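Local coordinates for protein Myo-inositol dehydrogenase (Corynebacterium glutamicum, PDB 3EUW) that probably oxidises myo-inositol with NAD+ as an inositol 2-dehydrogenase of the Gfo/Idh/MocA family, at residues Ile82-Glu95 and Cys108-Gly122. Sequence-based numbering, arbitrary orientation.
Sequences ITRAVERGIPALCE and CKEKIGDGASKVMLG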
# COMPACT_ATOMS: atom_id res chain seq x y z
N ILE A 82 -14.46 -42.35 3.34
CA ILE A 82 -13.56 -42.30 4.47
C ILE A 82 -13.52 -43.67 5.15
O ILE A 82 -12.45 -44.21 5.40
CB ILE A 82 -14.01 -41.24 5.50
CG1 ILE A 82 -13.68 -39.83 4.97
CG2 ILE A 82 -13.35 -41.50 6.86
CD1 ILE A 82 -14.17 -38.69 5.86
N THR A 83 -14.70 -44.21 5.42
CA THR A 83 -14.84 -45.50 6.08
C THR A 83 -14.15 -46.63 5.30
O THR A 83 -13.33 -47.36 5.86
CB THR A 83 -16.33 -45.86 6.28
OG1 THR A 83 -16.97 -44.86 7.09
CG2 THR A 83 -16.46 -47.21 6.98
N ARG A 84 -14.48 -46.78 4.03
CA ARG A 84 -13.89 -47.83 3.21
C ARG A 84 -12.36 -47.76 3.19
O ARG A 84 -11.68 -48.78 3.34
CB ARG A 84 -14.38 -47.75 1.76
CG ARG A 84 -15.87 -47.90 1.56
CD ARG A 84 -16.13 -48.14 0.09
NE ARG A 84 -17.54 -48.16 -0.28
CZ ARG A 84 -18.00 -48.66 -1.42
NH1 ARG A 84 -17.15 -49.20 -2.29
NH2 ARG A 84 -19.30 -48.63 -1.69
N ALA A 85 -11.84 -46.56 2.98
CA ALA A 85 -10.39 -46.38 2.92
C ALA A 85 -9.74 -46.74 4.25
O ALA A 85 -8.80 -47.52 4.30
CB ALA A 85 -10.07 -44.94 2.54
N VAL A 86 -10.25 -46.16 5.32
CA VAL A 86 -9.71 -46.41 6.65
C VAL A 86 -9.80 -47.90 7.03
O VAL A 86 -8.87 -48.44 7.62
CB VAL A 86 -10.43 -45.54 7.71
CG1 VAL A 86 -10.09 -46.01 9.10
CG2 VAL A 86 -10.02 -44.09 7.55
N GLU A 87 -10.91 -48.55 6.70
CA GLU A 87 -11.08 -49.96 7.03
C GLU A 87 -10.03 -50.82 6.34
O GLU A 87 -9.76 -51.95 6.76
CB GLU A 87 -12.48 -50.45 6.64
CG GLU A 87 -13.60 -49.74 7.39
CD GLU A 87 -14.96 -50.40 7.19
OE1 GLU A 87 -15.29 -50.76 6.04
OE2 GLU A 87 -15.70 -50.54 8.19
N ARG A 88 -9.44 -50.29 5.27
CA ARG A 88 -8.39 -51.02 4.56
C ARG A 88 -7.02 -50.45 4.91
O ARG A 88 -6.03 -50.73 4.25
CB ARG A 88 -8.62 -50.97 3.05
CG ARG A 88 -9.73 -51.90 2.58
CD ARG A 88 -9.59 -52.21 1.10
NE ARG A 88 -8.27 -52.76 0.80
CZ ARG A 88 -7.80 -52.94 -0.43
NH1 ARG A 88 -8.54 -52.63 -1.48
NH2 ARG A 88 -6.57 -53.42 -0.61
N GLY A 89 -6.98 -49.64 5.96
CA GLY A 89 -5.73 -49.04 6.39
C GLY A 89 -5.14 -48.06 5.39
O GLY A 89 -3.95 -47.77 5.41
N ILE A 90 -5.98 -47.55 4.50
CA ILE A 90 -5.51 -46.59 3.51
C ILE A 90 -5.81 -45.17 3.97
O ILE A 90 -6.96 -44.82 4.22
CB ILE A 90 -6.20 -46.80 2.16
CG1 ILE A 90 -6.06 -48.26 1.71
CG2 ILE A 90 -5.59 -45.85 1.13
CD1 ILE A 90 -6.88 -48.59 0.47
N PRO A 91 -4.76 -44.35 4.11
CA PRO A 91 -4.93 -42.96 4.55
C PRO A 91 -5.84 -42.21 3.56
O PRO A 91 -5.87 -42.54 2.37
CB PRO A 91 -3.51 -42.41 4.55
CG PRO A 91 -2.66 -43.63 4.79
CD PRO A 91 -3.34 -44.65 3.90
N ALA A 92 -6.56 -41.22 4.05
CA ALA A 92 -7.45 -40.46 3.18
C ALA A 92 -7.49 -38.97 3.48
O ALA A 92 -7.71 -38.56 4.62
CB ALA A 92 -8.86 -41.03 3.26
N LEU A 93 -7.26 -38.17 2.44
CA LEU A 93 -7.31 -36.72 2.53
C LEU A 93 -8.70 -36.39 2.00
O LEU A 93 -8.99 -36.62 0.82
CB LEU A 93 -6.23 -36.08 1.66
CG LEU A 93 -6.44 -34.59 1.35
CD1 LEU A 93 -6.50 -33.77 2.64
CD2 LEU A 93 -5.32 -34.10 0.44
N CYS A 94 -9.56 -35.87 2.87
CA CYS A 94 -10.93 -35.58 2.49
C CYS A 94 -11.32 -34.11 2.51
O CYS A 94 -11.05 -33.40 3.48
CB CYS A 94 -11.88 -36.37 3.40
SG CYS A 94 -13.62 -36.28 2.94
N GLU A 95 -11.96 -33.65 1.44
CA GLU A 95 -12.42 -32.26 1.37
C GLU A 95 -13.48 -32.13 2.44
O GLU A 95 -14.22 -33.08 2.71
CB GLU A 95 -13.07 -31.95 0.03
CG GLU A 95 -12.11 -31.70 -1.11
CD GLU A 95 -11.24 -30.50 -0.86
OE1 GLU A 95 -11.79 -29.45 -0.47
OE2 GLU A 95 -10.01 -30.60 -1.07
N CYS A 108 -19.92 -42.43 11.99
CA CYS A 108 -18.69 -42.76 11.28
C CYS A 108 -17.52 -42.90 12.25
O CYS A 108 -16.76 -43.86 12.18
CB CYS A 108 -18.38 -41.69 10.24
SG CYS A 108 -16.73 -41.84 9.54
N LYS A 109 -17.39 -41.94 13.16
CA LYS A 109 -16.30 -41.98 14.13
C LYS A 109 -16.28 -43.26 14.96
O LYS A 109 -15.22 -43.76 15.32
CB LYS A 109 -16.38 -40.78 15.06
CG LYS A 109 -15.22 -40.67 16.03
CD LYS A 109 -15.34 -39.39 16.83
CE LYS A 109 -14.15 -39.19 17.74
NZ LYS A 109 -14.26 -37.88 18.44
N GLU A 110 -17.47 -43.78 15.28
CA GLU A 110 -17.59 -45.00 16.06
C GLU A 110 -17.19 -46.23 15.25
O GLU A 110 -16.42 -47.07 15.73
CB GLU A 110 -19.02 -45.14 16.57
CG GLU A 110 -19.28 -44.49 17.91
CD GLU A 110 -20.73 -44.07 18.10
OE1 GLU A 110 -21.63 -44.78 17.60
OE2 GLU A 110 -20.97 -43.03 18.76
N LYS A 111 -17.69 -46.35 14.03
CA LYS A 111 -17.37 -47.50 13.20
C LYS A 111 -15.87 -47.63 12.93
O LYS A 111 -15.31 -48.71 13.06
CB LYS A 111 -18.13 -47.43 11.88
CG LYS A 111 -17.94 -48.66 11.00
CD LYS A 111 -18.83 -48.64 9.76
CE LYS A 111 -20.30 -48.76 10.11
NZ LYS A 111 -21.17 -48.82 8.90
N ILE A 112 -15.23 -46.53 12.57
CA ILE A 112 -13.80 -46.56 12.27
C ILE A 112 -12.89 -46.57 13.50
O ILE A 112 -11.76 -47.04 13.43
CB ILE A 112 -13.40 -45.37 11.37
CG1 ILE A 112 -13.55 -44.06 12.14
CG2 ILE A 112 -14.29 -45.32 10.14
CD1 ILE A 112 -13.11 -42.85 11.35
N GLY A 113 -13.39 -46.05 14.61
CA GLY A 113 -12.59 -46.02 15.83
C GLY A 113 -11.20 -45.42 15.66
O GLY A 113 -11.06 -44.26 15.27
N ASP A 114 -10.18 -46.22 15.96
CA ASP A 114 -8.79 -45.77 15.85
C ASP A 114 -8.36 -45.50 14.41
O ASP A 114 -7.33 -44.87 14.17
CB ASP A 114 -7.87 -46.82 16.49
CG ASP A 114 -8.03 -46.89 18.01
OD1 ASP A 114 -7.55 -45.96 18.70
OD2 ASP A 114 -8.65 -47.86 18.50
N GLY A 115 -9.16 -45.96 13.46
CA GLY A 115 -8.84 -45.72 12.06
C GLY A 115 -8.93 -44.25 11.70
O GLY A 115 -8.41 -43.82 10.66
N ALA A 116 -9.59 -43.46 12.55
CA ALA A 116 -9.75 -42.03 12.32
C ALA A 116 -8.41 -41.31 12.18
O ALA A 116 -8.33 -40.27 11.53
CB ALA A 116 -10.56 -41.41 13.45
N SER A 117 -7.37 -41.86 12.77
CA SER A 117 -6.04 -41.26 12.72
C SER A 117 -5.45 -41.25 11.31
O SER A 117 -4.44 -40.60 11.06
CB SER A 117 -5.08 -41.99 13.67
OG SER A 117 -4.83 -43.32 13.24
N LYS A 118 -6.08 -41.97 10.38
CA LYS A 118 -5.60 -42.02 9.01
C LYS A 118 -6.34 -41.02 8.13
O LYS A 118 -6.20 -41.01 6.90
CB LYS A 118 -5.74 -43.44 8.44
CG LYS A 118 -4.69 -44.41 8.98
CD LYS A 118 -4.86 -45.80 8.39
CE LYS A 118 -3.75 -46.76 8.87
NZ LYS A 118 -2.40 -46.36 8.35
N VAL A 119 -7.14 -40.17 8.76
CA VAL A 119 -7.90 -39.18 8.02
C VAL A 119 -7.31 -37.79 8.16
O VAL A 119 -7.02 -37.33 9.27
CB VAL A 119 -9.37 -39.13 8.47
CG1 VAL A 119 -10.16 -38.17 7.59
CG2 VAL A 119 -9.98 -40.51 8.40
N MSE A 120 -7.09 -37.13 7.03
CA MSE A 120 -6.61 -35.76 7.04
C MSE A 120 -7.74 -34.91 6.46
O MSE A 120 -8.28 -35.24 5.41
CB MSE A 120 -5.38 -35.59 6.16
CG MSE A 120 -4.94 -34.15 6.15
SE MSE A 120 -3.25 -33.96 5.25
CE MSE A 120 -2.94 -32.02 5.48
N LEU A 121 -8.11 -33.84 7.14
CA LEU A 121 -9.19 -32.99 6.63
C LEU A 121 -8.61 -31.90 5.76
O LEU A 121 -7.60 -31.28 6.12
CB LEU A 121 -10.03 -32.40 7.77
CG LEU A 121 -11.41 -33.04 7.61
CD1 LEU A 121 -11.47 -34.34 8.40
CD2 LEU A 121 -12.48 -32.09 8.07
N GLY A 122 -9.25 -31.68 4.62
CA GLY A 122 -8.74 -30.70 3.67
C GLY A 122 -9.03 -29.23 3.89
O GLY A 122 -9.54 -28.57 2.99
O HOH W 1 -12.01 -28.88 2.11
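Val86 packs tightly against Gly115 and Val119. Its CG1 lies anti to the backbone N (chi1 168°) and sits on the backbone of Gly115, 3.2 Å from Gly115 CA. The other branch, CG2, meets Val119 CG2 at 3.7 Å, the two side chains crossing at about a right angle. Ile82 CG2 reaches the same Val119 methyl at 3.8 Å. Ile112 touches Val86 CG1 through its CB, and Phe307 of helix 307-326 covers Ile112 and Val119 from beyond the contact.

The neighbouring strands 92-94 and 119-121 run parallel and are joined by four backbone hydrogen bonds. Ala92 N donates to Lys118 O, and Ala92 O accepts from Met120 N at 2.9 Å. Cys94 N then donates to Met120 O, and Cys94 O accepts from Gly122 N at 2.7 Å. With helix 102-112 these strands form a beta-alpha-beta crossover of the Rossmann domain, and strand 119-121 is the outermost on this side of the parallel sheet within the chain. On the face away from helices 78-87 and 102-112, Leu93 and selenomethionine Met120 lie side by side, with Leu93 CD1 3.9 Å from Met120 CG. Phe293 of helix 283-299 touches both. At the C-terminal ends of the strands, one water donates to both Glu95 OE1 and Gly122 O, while Glu95 OE2 is hydrogen-bonded to His19 NE2.

The solvent side is looser. Lys111 runs past Thr83 and Glu87, touching Thr83 CG2 with its CD. The charged ends stay apart, Glu87 OE2 lying 5.8 Å from Lys111 NZ. Lys118 lays its CD and CE along Gly89, where a Schellman motif ends helix 78-87.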